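Local coordinates for protein Exo beta-1,2-glucooligosaccharide sophorohydrolase (non-reducing end) (PDB 5Z06) that hydrolyses linear beta-1,2-glucan and beta-1,2-glucooligosaccharides of four or more units, releasing sophorose from the non-reducing end, at residues 107-110 with 111-115; 280-284 with 285-289; 630-633 with 634-638. All coordinates share one frame; numbering follows the deposited sequence.

Contact 1 of 3, residues 107-110 with 111-115; sequences IRYA and DSTYT
Arg108 and Tyr114 face each other as a non-hydrogen-bonded antiparallel pair, flanked by two backbone bonds: Thr115 N to Ile107 O, and Tyr109 N to Thr113 O at 2.7 Å. On one face of this hairpin the aliphatic part of Arg108 lies over the Tyr114 ring. Its CG is 4.0 Å from the ring centroid of Tyr114, a CH-pi contact displaced toward the rim, while CD moves on to the phenol end. With CG anti to the backbone N (chi1 -174°), the chain starts across the ring; the bend at chi3 then carries the guanidinium past it, almost perpendicular to the ring plane. There the Arg108 NE pairs with Glu69, and the Tyr114 hydroxyl bonds to that of Tyr67, which links the hairpin by side chains to strand 65-71, across the intervening strand 155-161.

The reversal is a type I turn from Tyr109 to Ser112 with a G1-type bulge: Ser112 has left-handed backbone angles, and Tyr109 O receives Ser112 N at 3.0 Å while Tyr109 N pairs one residue further on. Asp111 adds an Asx turn to this bend. Its OD1 takes the backbone N of Thr113 at 2.9 Å from the anti side, tilted out of the carboxylate plane, and Thr113 OG1 on the syn lone pair, so one oxygen holds both groups of the threonine.

On the face carrying Tyr109 and Thr113, CD2 of Tyr109 comes within 3.3 Å of OG1 of Thr113, and the phenol OH reaches CG2 of Thr115. Farther from the turn, Thr115 grips Ile107 twice, because its OG1 also accepts Ile107 N (2.9 Å, 165° at the hydrogen).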
ATOM      1  N   ILE A 107      -8.468  28.269  -0.796  1.00 38.93           N
ATOM      2  CA  ILE A 107      -8.355  26.922  -0.270  1.00 37.85           C
ATOM      3  C   ILE A 107      -9.772  26.483   0.011  1.00 37.30           C
ATOM      4  O   ILE A 107     -10.541  27.235   0.603  1.00 37.82           O
ATOM      5  CB  ILE A 107      -7.409  26.866   0.942  1.00 38.00           C
ATOM      6  CG1 ILE A 107      -5.976  27.055   0.432  1.00 40.12           C
ATOM      7  CG2 ILE A 107      -7.547  25.531   1.677  1.00 38.81           C
ATOM      8  CD1 ILE A 107      -4.907  27.248   1.489  1.00 43.70           C
ATOM      9  N   ARG A 108     -10.123  25.302  -0.484  1.00 35.31           N
ATOM     10  CA  ARG A 108     -11.405  24.727  -0.213  1.00 36.45           C
ATOM     11  C   ARG A 108     -11.269  23.879   1.029  1.00 37.36           C
ATOM     12  O   ARG A 108     -10.363  23.042   1.104  1.00 35.59           O
ATOM     13  CB  ARG A 108     -11.908  23.859  -1.363  1.00 36.85           C
ATOM     14  CG  ARG A 108     -13.332  23.367  -1.110  1.00 37.56           C
ATOM     15  CD  ARG A 108     -13.954  22.527  -2.217  1.00 36.99           C
ATOM     16  NE  ARG A 108     -13.139  21.381  -2.587  1.00 38.07           N
ATOM     17  CZ  ARG A 108     -12.949  20.273  -1.866  1.00 38.06           C
ATOM     18  NH1 ARG A 108     -13.472  20.109  -0.652  1.00 38.65           N
ATOM     19  NH2 ARG A 108     -12.182  19.320  -2.360  1.00 38.79           N
ATOM     20  N   TYR A 109     -12.190  24.091   1.977  1.00 34.82           N
ATOM     21  CA  TYR A 109     -12.252  23.311   3.197  1.00 37.83           C
ATOM     22  C   TYR A 109     -12.897  21.976   2.919  1.00 37.47           C
ATOM     23  O   TYR A 109     -13.568  21.808   1.891  1.00 39.60           O
ATOM     24  CB  TYR A 109     -13.026  24.040   4.311  1.00 39.16           C
ATOM     25  CG  TYR A 109     -12.335  25.290   4.819  1.00 39.81           C
ATOM     26  CD1 TYR A 109     -11.190  25.203   5.617  1.00 42.40           C
ATOM     27  CD2 TYR A 109     -12.824  26.566   4.507  1.00 40.82           C
ATOM     28  CE1 TYR A 109     -10.561  26.346   6.097  1.00 42.28           C
ATOM     29  CE2 TYR A 109     -12.199  27.704   4.975  1.00 39.54           C
ATOM     30  CZ  TYR A 109     -11.079  27.583   5.770  1.00 41.88           C
ATOM     31  OH  TYR A 109     -10.466  28.700   6.226  1.00 45.67           O
ATOM     32  N   ALA A 110     -12.704  21.034   3.837  1.00 35.89           N
ATOM     33  CA  ALA A 110     -13.343  19.711   3.747  1.00 38.08           C
ATOM     34  C   ALA A 110     -14.878  19.778   3.667  1.00 38.82           C
ATOM     35  O   ALA A 110     -15.504  18.913   3.045  1.00 40.46           O
ATOM     36  CB  ALA A 110     -12.913  18.834   4.915  1.00 36.76           C
ATOM     37  N   ASP A 111     -15.471  20.807   4.276  1.00 41.06           N
ATOM     38  CA  ASP A 111     -16.931  21.044   4.203  1.00 42.49           C
ATOM     39  C   ASP A 111     -17.421  21.765   2.919  1.00 42.68           C
ATOM     40  O   ASP A 111     -18.604  22.093   2.811  1.00 43.69           O
ATOM     41  CB  ASP A 111     -17.450  21.750   5.490  1.00 43.21           C
ATOM     42  CG  ASP A 111     -16.976  23.217   5.639  1.00 45.51           C
ATOM     43  OD1 ASP A 111     -16.462  23.814   4.673  1.00 46.69           O
ATOM     44  OD2 ASP A 111     -17.121  23.786   6.746  1.00 46.56           O
ATOM     45  N   SER A 112     -16.514  22.021   1.972  1.00 41.30           N
ATOM     46  CA  SER A 112     -16.829  22.662   0.676  1.00 44.33           C
ATOM     47  C   SER A 112     -17.073  24.164   0.765  1.00 41.60           C
ATOM     48  O   SER A 112     -17.508  24.761  -0.220  1.00 42.30           O
ATOM     49  CB  SER A 112     -18.004  21.995  -0.059  1.00 43.35           C
ATOM     50  OG  SER A 112     -17.849  20.602  -0.039  1.00 45.62           O
ATOM     51  N   THR A 113     -16.790  24.764   1.925  1.00 39.91           N
ATOM     52  CA  THR A 113     -16.680  26.204   2.030  1.00 40.14           C
ATOM     53  C   THR A 113     -15.248  26.546   1.700  1.00 39.51           C
ATOM     54  O   THR A 113     -14.360  25.680   1.662  1.00 38.69           O
ATOM     55  CB  THR A 113     -17.047  26.763   3.429  1.00 40.36           C
ATOM     56  OG1 THR A 113     -16.102  26.307   4.407  1.00 39.09           O
ATOM     57  CG2 THR A 113     -18.478  26.383   3.825  1.00 38.91           C
ATOM     58  N   TYR A 114     -15.033  27.825   1.475  1.00 38.88           N
ATOM     59  CA  TYR A 114     -13.788  28.316   0.951  1.00 39.28           C
ATOM     60  C   TYR A 114     -13.209  29.402   1.819  1.00 41.48           C
ATOM     61  O   TYR A 114     -13.899  30.079   2.584  1.00 43.75           O
ATOM     62  CB  TYR A 114     -14.025  28.878  -0.441  1.00 38.28           C
ATOM     63  CG  TYR A 114     -14.330  27.831  -1.478  1.00 37.22           C
ATOM     64  CD1 TYR A 114     -15.618  27.318  -1.627  1.00 37.30           C
ATOM     65  CD2 TYR A 114     -13.328  27.360  -2.317  1.00 36.56           C
ATOM     66  CE1 TYR A 114     -15.891  26.367  -2.587  1.00 37.86           C
ATOM     67  CE2 TYR A 114     -13.592  26.433  -3.283  1.00 35.61           C
ATOM     68  CZ  TYR A 114     -14.859  25.934  -3.410  1.00 37.19           C
ATOM     69  OH  TYR A 114     -15.076  25.003  -4.370  1.00 37.32           O
ATOM     70  N   THR A 115     -11.916  29.591   1.652  1.00 40.45           N
ATOM     71  CA  THR A 115     -11.288  30.771   2.136  1.00 39.90           C
ATOM     72  C   THR A 115     -11.638  31.871   1.133  1.00 42.69           C
ATOM     73  O   THR A 115     -12.251  31.620   0.088  1.00 43.69           O
ATOM     74  CB  THR A 115      -9.764  30.617   2.211  1.00 38.34           C
ATOM     75  OG1 THR A 115      -9.222  30.503   0.889  1.00 40.65           O
ATOM     76  CG2 THR A 115      -9.366  29.422   3.081  1.00 38.38           C
TER

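Contact 2 of 3, residues 280-284 with 285-289; sequences YPMTD and EQLLD
Tyr280 meets Gln286 loosely, ring CE2 to amide NE2 at 4.1 Å, with the ring and amide planes 43° apart; its hydroxyl is engaged by the carbonyl of Ala200. At Pro281 the link becomes a water, which donates to Pro281 O and, at 2.6 Å, to OE1 of Gln286. Met282 follows, turned toward the helix. Its bend at chi3 folds the methyl back onto the first turn, where CE lies 3.1 Å from the carbonyl O of Gln286 and also packs on CB of Gln286 and, at 4.0 Å, on CD2 of Leu287.

Thr283 is the N-cap, and with Gln286 it forms a capping box, a reciprocal exchange that occupies two amides at the helix start, those of Thr283 and Gln286. OG1 of Thr283, set between its backbone N and carbonyl carbon (chi1 62°), receives Gln286 N at 3.0 Å in a nearly straight bond. In return, OE1 of Gln286 accepts Thr283 N at 3.0 Å on a lone pair in the carbonyl plane. The glutamine chain, extended beyond CG, reaches from the first turn to the backbone N of the N-cap residue, and the water gives the same oxygen a further donor. Thr283 O and Asp284 O start the regular helical bonding, accepting from Leu287 N and Leu288 N respectively.

The carboxylate of Asp284 forms a salt bridge with Arg632, while Glu285 and Asp289 both pair with Arg679. The junction leads from strand 275-278, the edge of a four-stranded sheet, into helix 284-297, whose Leu287 packs on helix 624-636 and whose Leu288 packs on helix 665-680.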
ATOM      1  N   TYR A 280      17.451  -6.002 -19.944  1.00 30.11           N
ATOM      2  CA  TYR A 280      17.672  -7.228 -20.702  1.00 30.64           C
ATOM      3  C   TYR A 280      16.376  -8.023 -20.686  1.00 30.58           C
ATOM      4  O   TYR A 280      15.574  -7.861 -19.763  1.00 28.62           O
ATOM      5  CB  TYR A 280      18.802  -8.059 -20.068  1.00 29.29           C
ATOM      6  CG  TYR A 280      18.635  -8.153 -18.572  1.00 29.38           C
ATOM      7  CD1 TYR A 280      19.105  -7.142 -17.751  1.00 30.21           C
ATOM      8  CD2 TYR A 280      17.971  -9.215 -17.984  1.00 28.11           C
ATOM      9  CE1 TYR A 280      18.933  -7.189 -16.389  1.00 30.16           C
ATOM     10  CE2 TYR A 280      17.794  -9.274 -16.619  1.00 28.31           C
ATOM     11  CZ  TYR A 280      18.271  -8.259 -15.820  1.00 28.70           C
ATOM     12  OH  TYR A 280      18.098  -8.295 -14.456  1.00 28.52           O
ATOM     13  N   PRO A 281      16.180  -8.902 -21.691  1.00 29.66           N
ATOM     14  CA  PRO A 281      14.987  -9.735 -21.667  1.00 29.51           C
ATOM     15  C   PRO A 281      14.980 -10.666 -20.470  1.00 29.93           C
ATOM     16  O   PRO A 281      16.022 -11.206 -20.080  1.00 28.58           O
ATOM     17  CB  PRO A 281      15.039 -10.524 -22.979  1.00 29.53           C
ATOM     18  CG  PRO A 281      16.314 -10.161 -23.640  1.00 29.70           C
ATOM     19  CD  PRO A 281      17.067  -9.182 -22.823  1.00 28.16           C
ATOM     20  N   MET A 282      13.795 -10.841 -19.895  1.00 29.86           N
ATOM     21  CA  MET A 282      13.620 -11.669 -18.724  1.00 28.67           C
ATOM     22  C   MET A 282      12.654 -12.811 -19.000  1.00 28.04           C
ATOM     23  O   MET A 282      11.628 -12.653 -19.639  1.00 28.59           O
ATOM     24  CB  MET A 282      13.154 -10.813 -17.550  1.00 28.81           C
ATOM     25  CG  MET A 282      14.264 -10.000 -16.916  1.00 28.78           C
ATOM     26  SD  MET A 282      13.695  -8.858 -15.643  1.00 30.50           S
ATOM     27  CE  MET A 282      13.275  -9.999 -14.343  1.00 30.48           C
ATOM     28  N   THR A 283      13.031 -13.981 -18.523  1.00 28.35           N
ATOM     29  CA  THR A 283      12.151 -15.121 -18.499  1.00 27.87           C
ATOM     30  C   THR A 283      11.131 -14.909 -17.367  1.00 26.24           C
ATOM     31  O   THR A 283      11.280 -14.024 -16.509  1.00 24.49           O
ATOM     32  CB  THR A 283      12.930 -16.406 -18.139  1.00 27.09           C
ATOM     33  OG1 THR A 283      13.467 -16.224 -16.819  1.00 25.65           O
ATOM     34  CG2 THR A 283      14.058 -16.746 -19.192  1.00 25.23           C
ATOM     35  N   ASP A 284      10.130 -15.770 -17.350  1.00 27.17           N
ATOM     36  CA  ASP A 284       9.170 -15.784 -16.255  1.00 29.21           C
ATOM     37  C   ASP A 284       9.846 -16.030 -14.919  1.00 29.92           C
ATOM     38  O   ASP A 284       9.448 -15.437 -13.920  1.00 30.31           O
ATOM     39  CB  ASP A 284       8.123 -16.849 -16.474  1.00 30.09           C
ATOM     40  CG  ASP A 284       7.179 -16.521 -17.608  1.00 31.64           C
ATOM     41  OD1 ASP A 284       7.112 -15.339 -18.037  1.00 29.54           O
ATOM     42  OD2 ASP A 284       6.498 -17.477 -18.064  1.00 30.80           O
ATOM     43  N   GLU A 285      10.857 -16.902 -14.903  1.00 31.55           N
ATOM     44  CA  GLU A 285      11.602 -17.202 -13.681  1.00 32.35           C
ATOM     45  C   GLU A 285      12.235 -15.940 -13.133  1.00 29.55           C
ATOM     46  O   GLU A 285      12.106 -15.645 -11.955  1.00 28.93           O
ATOM     47  CB  GLU A 285      12.684 -18.271 -13.915  1.00 35.39           C
ATOM     48  CG  GLU A 285      12.124 -19.679 -14.105  1.00 39.81           C
ATOM     49  CD  GLU A 285      11.529 -20.240 -12.836  1.00 43.94           C
ATOM     50  OE1 GLU A 285      12.284 -20.421 -11.856  1.00 50.21           O
ATOM     51  OE2 GLU A 285      10.300 -20.493 -12.814  1.00 53.59           O
ATOM     52  N   GLN A 286      12.908 -15.202 -14.005  1.00 27.98           N
ATOM     53  CA  GLN A 286      13.504 -13.923 -13.634  1.00 26.80           C
ATOM     54  C   GLN A 286      12.459 -12.938 -13.169  1.00 24.48           C
ATOM     55  O   GLN A 286      12.681 -12.189 -12.195  1.00 24.53           O
ATOM     56  CB  GLN A 286      14.334 -13.357 -14.797  1.00 27.82           C
ATOM     57  CG  GLN A 286      15.631 -14.136 -15.025  1.00 28.03           C
ATOM     58  CD  GLN A 286      16.365 -13.721 -16.294  1.00 28.07           C
ATOM     59  OE1 GLN A 286      15.811 -13.790 -17.385  1.00 26.50           O
ATOM     60  NE2 GLN A 286      17.625 -13.300 -16.151  1.00 27.23           N
ATOM     61  N   LEU A 287      11.316 -12.920 -13.851  1.00 23.61           N
ATOM     62  CA  LEU A 287      10.217 -12.062 -13.409  1.00 23.19           C
ATOM     63  C   LEU A 287       9.721 -12.415 -12.008  1.00 23.00           C
ATOM     64  O   LEU A 287       9.519 -11.540 -11.196  1.00 23.84           O
ATOM     65  CB  LEU A 287       9.070 -12.089 -14.387  1.00 22.78           C
ATOM     66  CG  LEU A 287       9.320 -11.383 -15.717  1.00 22.51           C
ATOM     67  CD1 LEU A 287       8.138 -11.712 -16.628  1.00 22.23           C
ATOM     68  CD2 LEU A 287       9.513  -9.885 -15.558  1.00 22.15           C
ATOM     69  N   LEU A 288       9.552 -13.703 -11.736  1.00 23.72           N
ATOM     70  CA  LEU A 288       9.200 -14.150 -10.401  1.00 24.51           C
ATOM     71  C   LEU A 288      10.203 -13.687  -9.374  1.00 25.18           C
ATOM     72  O   LEU A 288       9.803 -13.175  -8.347  1.00 25.67           O
ATOM     73  CB  LEU A 288       9.061 -15.672 -10.349  1.00 24.53           C
ATOM     74  CG  LEU A 288       7.879 -16.220 -11.143  1.00 25.66           C
ATOM     75  CD1 LEU A 288       7.966 -17.736 -11.229  1.00 25.57           C
ATOM     76  CD2 LEU A 288       6.550 -15.740 -10.564  1.00 26.51           C
ATOM     77  N   ASP A 289      11.501 -13.860  -9.662  1.00 26.51           N
ATOM     78  CA  ASP A 289      12.569 -13.407  -8.778  1.00 26.80           C
ATOM     79  C   ASP A 289      12.466 -11.943  -8.470  1.00 24.77           C
ATOM     80  O   ASP A 289      12.641 -11.542  -7.337  1.00 24.12           O
ATOM     81  CB  ASP A 289      13.978 -13.621  -9.394  1.00 27.80           C
ATOM     82  CG  ASP A 289      14.351 -15.071  -9.536  1.00 29.04           C
ATOM     83  OD1 ASP A 289      13.740 -15.932  -8.902  1.00 31.63           O
ATOM     84  OD2 ASP A 289      15.274 -15.358 -10.313  1.00 33.07           O
TER
HETATM   85  O   HOH W   1      16.929 -14.303 -19.619  1.00 34.82           O

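Contact 3 of 3, residues 630-633 with 634-638; sequences ALRN and YYRNH
Asn633 has its CG anti to the backbone N (chi1 -176°), which swings the amide along the helix toward Asn637, whose own CG lies beside its backbone N (chi1 -62°). The two amides meet at 2.7 Å, ND2 of Asn637 to OD1 of Asn633, on a lone pair in the carbonyl plane; the amide planes are turned 62° apart. At the other end of the amide, ND2 of Asn633 donates to Asp584 O and to a water, which also meets NE2 of His638 at 2.8 Å in the plane of the imidazole. This engages both ends of the buried amide and probably holds its rotation.

These bonds lie near the C-terminal end of helix 624-636, in the enzyme's glucoamylase-like part. Asn633 O takes two backbone donors: Asn637 N, four residues on, in an alpha-type bond, and His638 N, five residues on at 3.0 Å, in a wider pi-type bond.

On another flank, the Tyr634 ring lies with one face over the carbonyl of Ala630, whose O is 3.1 Å above the ring plane. CB of Ala630 adds a CH-pi contact, 4.2 Å from the ring centroid. Arg632 and Arg636 run side by side in the same direction, their guanidinium planes nearly parallel, with NH1 of Arg636 3.5 Å from CD of Arg632. Asp284 and Glu202 respectively probably compensate these like charges, NE of Arg632 and NH1 of Arg636 being 4.3 Å apart.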
ATOM      1  N   ALA A 630      -1.021 -12.047 -15.272  1.00 26.20           N
ATOM      2  CA  ALA A 630      -1.195 -10.797 -14.547  1.00 25.66           C
ATOM      3  C   ALA A 630       0.134 -10.131 -14.299  1.00 25.68           C
ATOM      4  O   ALA A 630       0.322  -8.959 -14.594  1.00 25.99           O
ATOM      5  CB  ALA A 630      -1.893 -11.048 -13.228  1.00 26.30           C
ATOM      6  N   LEU A 631       1.063 -10.901 -13.756  1.00 25.56           N
ATOM      7  CA  LEU A 631       2.395 -10.402 -13.473  1.00 25.04           C
ATOM      8  C   LEU A 631       3.019  -9.759 -14.715  1.00 24.46           C
ATOM      9  O   LEU A 631       3.500  -8.634 -14.657  1.00 22.45           O
ATOM     10  CB  LEU A 631       3.258 -11.543 -12.986  1.00 25.07           C
ATOM     11  CG  LEU A 631       4.566 -11.173 -12.336  1.00 25.96           C
ATOM     12  CD1 LEU A 631       5.062 -12.375 -11.526  1.00 26.92           C
ATOM     13  CD2 LEU A 631       5.629 -10.726 -13.337  1.00 25.51           C
ATOM     14  N   ARG A 632       3.008 -10.489 -15.824  1.00 24.68           N
ATOM     15  CA  ARG A 632       3.592 -10.007 -17.067  1.00 24.68           C
ATOM     16  C   ARG A 632       2.954  -8.729 -17.562  1.00 25.94           C
ATOM     17  O   ARG A 632       3.646  -7.822 -18.004  1.00 27.79           O
ATOM     18  CB  ARG A 632       3.435 -11.042 -18.140  1.00 27.17           C
ATOM     19  CG  ARG A 632       4.352 -12.235 -18.010  1.00 27.90           C
ATOM     20  CD  ARG A 632       4.191 -13.063 -19.264  1.00 30.38           C
ATOM     21  NE  ARG A 632       4.436 -14.470 -19.017  1.00 31.32           N
ATOM     22  CZ  ARG A 632       3.531 -15.436 -19.077  1.00 32.19           C
ATOM     23  NH1 ARG A 632       2.250 -15.190 -19.391  1.00 35.47           N
ATOM     24  NH2 ARG A 632       3.916 -16.685 -18.823  1.00 30.43           N
ATOM     25  N   ASN A 633       1.621  -8.675 -17.485  1.00 26.33           N
ATOM     26  CA  ASN A 633       0.851  -7.526 -17.858  1.00 24.61           C
ATOM     27  C   ASN A 633       1.151  -6.340 -16.950  1.00 26.71           C
ATOM     28  O   ASN A 633       1.481  -5.245 -17.418  1.00 24.67           O
ATOM     29  CB  ASN A 633      -0.633  -7.869 -17.745  1.00 25.00           C
ATOM     30  CG  ASN A 633      -1.529  -6.746 -18.205  1.00 24.32           C
ATOM     31  OD1 ASN A 633      -1.204  -6.054 -19.172  1.00 22.66           O
ATOM     32  ND2 ASN A 633      -2.681  -6.580 -17.538  1.00 24.06           N
ATOM     33  N   TYR A 634       1.024  -6.561 -15.647  1.00 25.84           N
ATOM     34  CA  TYR A 634       1.257  -5.491 -14.675  1.00 26.56           C
ATOM     35  C   TYR A 634       2.632  -4.847 -14.837  1.00 25.46           C
ATOM     36  O   TYR A 634       2.770  -3.616 -14.794  1.00 24.83           O
ATOM     37  CB  TYR A 634       1.108  -6.026 -13.247  1.00 24.93           C
ATOM     38  CG  TYR A 634      -0.265  -6.482 -12.867  1.00 25.08           C
ATOM     39  CD1 TYR A 634      -1.389  -6.062 -13.558  1.00 25.02           C
ATOM     40  CD2 TYR A 634      -0.445  -7.306 -11.761  1.00 25.93           C
ATOM     41  CE1 TYR A 634      -2.650  -6.488 -13.197  1.00 26.55           C
ATOM     42  CE2 TYR A 634      -1.696  -7.704 -11.371  1.00 26.70           C
ATOM     43  CZ  TYR A 634      -2.798  -7.308 -12.107  1.00 26.29           C
ATOM     44  OH  TYR A 634      -4.049  -7.707 -11.749  1.00 26.51           O
ATOM     45  N   TYR A 635       3.640  -5.697 -15.011  1.00 23.84           N
ATOM     46  CA  TYR A 635       4.986  -5.235 -15.214  1.00 24.10           C
ATOM     47  C   TYR A 635       5.189  -4.642 -16.601  1.00 24.61           C
ATOM     48  O   TYR A 635       5.546  -3.472 -16.717  1.00 25.20           O
ATOM     49  CB  TYR A 635       5.970  -6.353 -14.974  1.00 23.62           C
ATOM     50  CG  TYR A 635       7.382  -5.895 -15.062  1.00 24.31           C
ATOM     51  CD1 TYR A 635       7.892  -4.963 -14.157  1.00 24.80           C
ATOM     52  CD2 TYR A 635       8.222  -6.359 -16.065  1.00 25.18           C
ATOM     53  CE1 TYR A 635       9.206  -4.520 -14.255  1.00 24.91           C
ATOM     54  CE2 TYR A 635       9.523  -5.907 -16.169  1.00 24.96           C
ATOM     55  CZ  TYR A 635      10.012  -4.991 -15.261  1.00 24.76           C
ATOM     56  OH  TYR A 635      11.316  -4.567 -15.375  1.00 23.63           O
ATOM     57  N   ARG A 636       4.980  -5.437 -17.648  1.00 25.20           N
ATOM     58  CA  ARG A 636       5.395  -5.004 -18.977  1.00 26.16           C
ATOM     59  C   ARG A 636       4.502  -3.958 -19.563  1.00 26.79           C
ATOM     60  O   ARG A 636       5.004  -3.104 -20.240  1.00 26.61           O
ATOM     61  CB  ARG A 636       5.492  -6.152 -19.958  1.00 27.07           C
ATOM     62  CG  ARG A 636       6.712  -7.006 -19.723  1.00 28.50           C
ATOM     63  CD  ARG A 636       6.631  -8.263 -20.551  1.00 27.43           C
ATOM     64  NE  ARG A 636       7.850  -9.033 -20.359  1.00 27.94           N
ATOM     65  CZ  ARG A 636       7.925 -10.351 -20.236  1.00 26.33           C
ATOM     66  NH1 ARG A 636       6.847 -11.097 -20.284  1.00 26.71           N
ATOM     67  NH2 ARG A 636       9.097 -10.925 -20.048  1.00 26.81           N
ATOM     68  N   ASN A 637       3.195  -4.038 -19.323  1.00 28.39           N
ATOM     69  CA  ASN A 637       2.241  -3.092 -19.919  1.00 28.38           C
ATOM     70  C   ASN A 637       1.930  -1.937 -19.004  1.00 28.33           C
ATOM     71  O   ASN A 637       1.909  -0.800 -19.470  1.00 28.24           O
ATOM     72  CB  ASN A 637       0.953  -3.786 -20.336  1.00 30.27           C
ATOM     73  CG  ASN A 637       1.194  -4.832 -21.382  1.00 32.85           C
ATOM     74  OD1 ASN A 637       1.980  -4.612 -22.315  1.00 35.76           O
ATOM     75  ND2 ASN A 637       0.562  -5.993 -21.227  1.00 31.56           N
ATOM     76  N   HIS A 638       1.698  -2.220 -17.722  1.00 26.12           N
ATOM     77  CA  HIS A 638       1.371  -1.176 -16.738  1.00 27.53           C
ATOM     78  C   HIS A 638       2.508  -0.693 -15.871  1.00 27.16           C
ATOM     79  O   HIS A 638       2.293   0.132 -15.007  1.00 29.78           O
ATOM     80  CB  HIS A 638       0.220  -1.637 -15.853  1.00 26.97           C
ATOM     81  CG  HIS A 638      -0.970  -2.046 -16.635  1.00 27.79           C
ATOM     82  ND1 HIS A 638      -1.400  -1.339 -17.736  1.00 30.29           N
ATOM     83  CD2 HIS A 638      -1.783  -3.121 -16.527  1.00 29.08           C
ATOM     84  CE1 HIS A 638      -2.448  -1.950 -18.259  1.00 29.78           C
ATOM     85  NE2 HIS A 638      -2.706  -3.028 -17.540  1.00 31.02           N
TER
HETATM   86  O   HOH W   2      -4.673  -4.871 -18.216  1.00 24.28           O

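How the contacts relate
Contacts 2 and 3 form one neighbourhood, their centres about 12 Å apart. The first turn of helix 284-297 lies against helix 624-636: OD2 of Asp284 and NH2 of Arg632 make a salt bridge of 2.8 Å, and CD2 of Leu287 packs on CD2 of Tyr635 at 3.8 Å. Glu202 joins them too, bonding Met282 N and Arg636. Contact 1 stands apart at the tip of a hairpin in a five-stranded sheet, its centre about 49 Å from that of contact 2, on the opposite side of the chain's centre, and about 40 Å from that of contact 3. None includes a calcium ligand (Glu12, Asn13, Thr49, Asn52, Asp175).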